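Long-range contact in hypothetical protein HP_0496 (Helicobacter pylori, PDB 2PZH), which hydrolyses the thioester bond of acyl-CoA substrates, favouring long-chain fatty acyl-CoAs and benzoyl-CoA, with low activity on shorter acyl chains, as a homotetrameric hot-dog-fold enzyme: residues K55-P61 / F102-E108. Sequence-based numbering, arbitrary orientation.
Sequences KADFFTP and FKVFASE
Paired backbone hydrogen bonds fix the antiparallel register (the axes of 55-58 and 102-108 approach to 4.6 Å, with N-to-C directions at 170°): Lys55 N to Glu108 O 2.9 Å, Glu108 N to Lys55 O 2.8 Å, Asp57 N to Ala106 O 2.9 Å and Ala106 N to Asp57 O 3.0 Å. Ala56-Ser107 and Phe58-Phe105 are the intervening non-hydrogen-bonded pairs (CA-CA 4.2 and 4.7 Å). Phe59 N still reaches Val104 O (2.9 Å), but the strand ends at Phe58, Phe59 has psi -132° against 122 to 141° in residues 55-58, and Thr60 N bonds Lys103 O at 3.3 Å with a bent 138° angle. One water joins Phe59 O to Val104 O, another Thr60 OG1 to Lys103 O. At Val104 (psi -32°), Val104 and Phe105 both face Ile88 of strand 81-92, a classic beta bulge. Lys103 crosses the Phe59 ring (chi1 m): CE lies 3.6 Å and NZ 4.2 Å from its centroid, giving CH-pi and cation-pi contacts. On the face shared with Ala56 and Ser107, Phe105 (chi1 t) turns its edge to the face of Phe58 (chi1 m), centroids 5.2 Å apart and planes at 69°, packed against helix 22-36, the sausage of the hot-dog fold, where Phe58 meets Tyr23 and Phe105 meets Cys27. Lys55, Ala56 and Asp57 also pair antiparallel with a second subunit, continuing the sheet across the interface. Main-chain bonding thus sets the register, while aromatic contacts differ by face: apolar toward the helix, cationic where Lys103 covers Phe59.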
loop_
_atom_site.group_PDB
_atom_site.type_symbol
_atom_site.label_atom_id
_atom_site.label_comp_id
_atom_site.label_asym_id
_atom_site.label_seq_id
_atom_site.Cartn_x
_atom_site.Cartn_y
_atom_site.Cartn_z
ATOM N N LYS A 55 -2.568 -9.107 -18.304
ATOM C CA LYS A 55 -1.663 -8.598 -19.298
ATOM C C LYS A 55 -1.771 -7.091 -19.183
ATOM O O LYS A 55 -2.864 -6.538 -19.298
ATOM C CB LYS A 55 -2.079 -9.068 -20.688
ATOM C CG LYS A 55 -1.193 -8.538 -21.794
ATOM C CD LYS A 55 0.189 -9.133 -21.692
ATOM C CE LYS A 55 1.229 -8.222 -22.301
ATOM N NZ LYS A 55 1.415 -7.010 -21.463
ATOM N N ALA A 56 -0.648 -6.428 -18.925
ATOM C CA ALA A 56 -0.656 -4.973 -18.717
ATOM C C ALA A 56 0.452 -4.268 -19.499
ATOM O O ALA A 56 1.589 -4.744 -19.590
ATOM C CB ALA A 56 -0.575 -4.641 -17.237
ATOM N N ASP A 57 0.091 -3.127 -20.084
ATOM C CA ASP A 57 1.025 -2.283 -20.793
ATOM C C ASP A 57 1.041 -0.922 -20.126
ATOM O O ASP A 57 0.005 -0.435 -19.697
ATOM C CB ASP A 57 0.585 -2.128 -22.252
ATOM C CG ASP A 57 0.710 -3.416 -23.024
ATOM O OD1 ASP A 57 1.817 -3.986 -23.042
ATOM O OD2 ASP A 57 -0.306 -3.863 -23.606
ATOM N N PHE A 58 2.229 -0.332 -20.027
ATOM C CA PHE A 58 2.422 0.969 -19.398
ATOM C C PHE A 58 2.724 2.004 -20.464
ATOM O O PHE A 58 3.505 1.749 -21.375
ATOM C CB PHE A 58 3.560 0.880 -18.388
ATOM C CG PHE A 58 3.255 -0.058 -17.263
ATOM C CD1 PHE A 58 3.444 -1.423 -17.421
ATOM C CD2 PHE A 58 2.709 0.411 -16.067
ATOM C CE1 PHE A 58 3.137 -2.313 -16.388
ATOM C CE2 PHE A 58 2.407 -0.476 -15.035
ATOM C CZ PHE A 58 2.610 -1.839 -15.207
ATOM N N PHE A 59 2.058 3.149 -20.370
ATOM C CA PHE A 59 2.235 4.218 -21.343
ATOM C C PHE A 59 2.763 5.454 -20.616
ATOM O O PHE A 59 3.693 5.337 -19.811
ATOM C CB PHE A 59 0.922 4.454 -22.086
ATOM C CG PHE A 59 0.449 3.241 -22.829
ATOM C CD1 PHE A 59 0.957 2.964 -24.093
ATOM C CD2 PHE A 59 -0.472 2.370 -22.266
ATOM C CE1 PHE A 59 0.539 1.834 -24.793
ATOM C CE2 PHE A 59 -0.911 1.235 -22.968
ATOM C CZ PHE A 59 -0.388 0.965 -24.224
ATOM N N THR A 60 2.178 6.625 -20.841
ATOM C CA THR A 60 2.674 7.801 -20.141
ATOM C C THR A 60 2.403 7.724 -18.636
ATOM O O THR A 60 1.261 7.625 -18.220
ATOM C CB THR A 60 2.082 9.112 -20.706
ATOM O OG1 THR A 60 2.464 9.249 -22.078
ATOM C CG2 THR A 60 2.609 10.330 -19.911
ATOM N N PRO A 61 3.457 7.780 -17.820
ATOM C CA PRO A 61 3.259 7.697 -16.368
ATOM C C PRO A 61 2.450 8.845 -15.798
ATOM O O PRO A 61 2.608 9.993 -16.223
ATOM C CB PRO A 61 4.687 7.767 -15.801
ATOM C CG PRO A 61 5.542 8.295 -16.903
ATOM C CD PRO A 61 4.880 7.898 -18.188
ATOM N N PHE A 102 -4.726 11.571 -21.996
ATOM C CA PHE A 102 -3.643 10.707 -22.476
ATOM C C PHE A 102 -3.631 9.353 -21.771
ATOM O O PHE A 102 -3.899 9.275 -20.579
ATOM C CB PHE A 102 -2.272 11.413 -22.437
ATOM C CG PHE A 102 -1.771 11.801 -21.053
ATOM C CD1 PHE A 102 -1.122 10.869 -20.247
ATOM C CD2 PHE A 102 -1.908 13.101 -20.578
ATOM C CE1 PHE A 102 -0.622 11.203 -19.003
ATOM C CE2 PHE A 102 -1.412 13.463 -19.300
ATOM C CZ PHE A 102 -0.780 12.512 -18.505
ATOM N N LYS A 103 -3.333 8.301 -22.524
ATOM C CA LYS A 103 -3.336 6.952 -21.976
ATOM C C LYS A 103 -2.147 6.743 -21.059
ATOM O O LYS A 103 -1.029 7.145 -21.377
ATOM C CB LYS A 103 -3.299 5.908 -23.088
ATOM C CG LYS A 103 -3.607 4.509 -22.600
ATOM C CD LYS A 103 -4.015 3.597 -23.746
ATOM C CE LYS A 103 -2.996 3.595 -24.861
ATOM N NZ LYS A 103 -3.373 2.539 -25.879
ATOM N N VAL A 104 -2.409 6.092 -19.932
ATOM C CA VAL A 104 -1.409 5.843 -18.903
ATOM C C VAL A 104 -1.105 4.341 -18.749
ATOM O O VAL A 104 0.016 3.952 -18.438
ATOM C CB VAL A 104 -1.898 6.458 -17.574
ATOM C CG1 VAL A 104 -1.057 5.993 -16.378
ATOM C CG2 VAL A 104 -1.889 7.986 -17.671
ATOM N N PHE A 105 -2.114 3.502 -18.974
ATOM C CA PHE A 105 -2.051 2.094 -18.615
ATOM C C PHE A 105 -3.195 1.381 -19.300
ATOM O O PHE A 105 -4.278 1.953 -19.449
ATOM C CB PHE A 105 -2.222 1.997 -17.092
ATOM C CG PHE A 105 -2.239 0.587 -16.536
ATOM C CD1 PHE A 105 -1.047 -0.057 -16.229
ATOM C CD2 PHE A 105 -3.443 -0.080 -16.297
ATOM C CE1 PHE A 105 -1.042 -1.360 -15.709
ATOM C CE2 PHE A 105 -3.459 -1.363 -15.745
ATOM C CZ PHE A 105 -2.244 -2.013 -15.458
ATOM N N ALA A 106 -2.951 0.149 -19.729
ATOM C CA ALA A 106 -4.043 -0.711 -20.166
ATOM C C ALA A 106 -3.836 -2.099 -19.592
ATOM O O ALA A 106 -2.693 -2.530 -19.382
ATOM C CB ALA A 106 -4.122 -0.771 -21.680
ATOM N N SER A 107 -4.925 -2.806 -19.330
ATOM C CA SER A 107 -4.797 -4.201 -18.917
ATOM C C SER A 107 -5.896 -5.066 -19.502
ATOM O O SER A 107 -6.964 -4.584 -19.877
ATOM C CB SER A 107 -4.778 -4.341 -17.400
ATOM O OG SER A 107 -5.957 -3.831 -16.804
ATOM N N GLU A 108 -5.610 -6.352 -19.594
ATOM C CA GLU A 108 -6.613 -7.335 -19.890
ATOM C C GLU A 108 -6.483 -8.318 -18.767
ATOM O O GLU A 108 -5.397 -8.840 -18.530
ATOM C CB GLU A 108 -6.314 -8.030 -21.218
ATOM C CG GLU A 108 -7.318 -9.109 -21.556
ATOM C CD GLU A 108 -7.052 -9.763 -22.909
ATOM O OE1 GLU A 108 -6.784 -9.034 -23.890
ATOM O OE2 GLU A 108 -7.149 -11.008 -22.989
HETATM O O HOH W 1 2.333 4.395 -17.086
HETATM O O HOH W 2 0.160 8.015 -23.605
#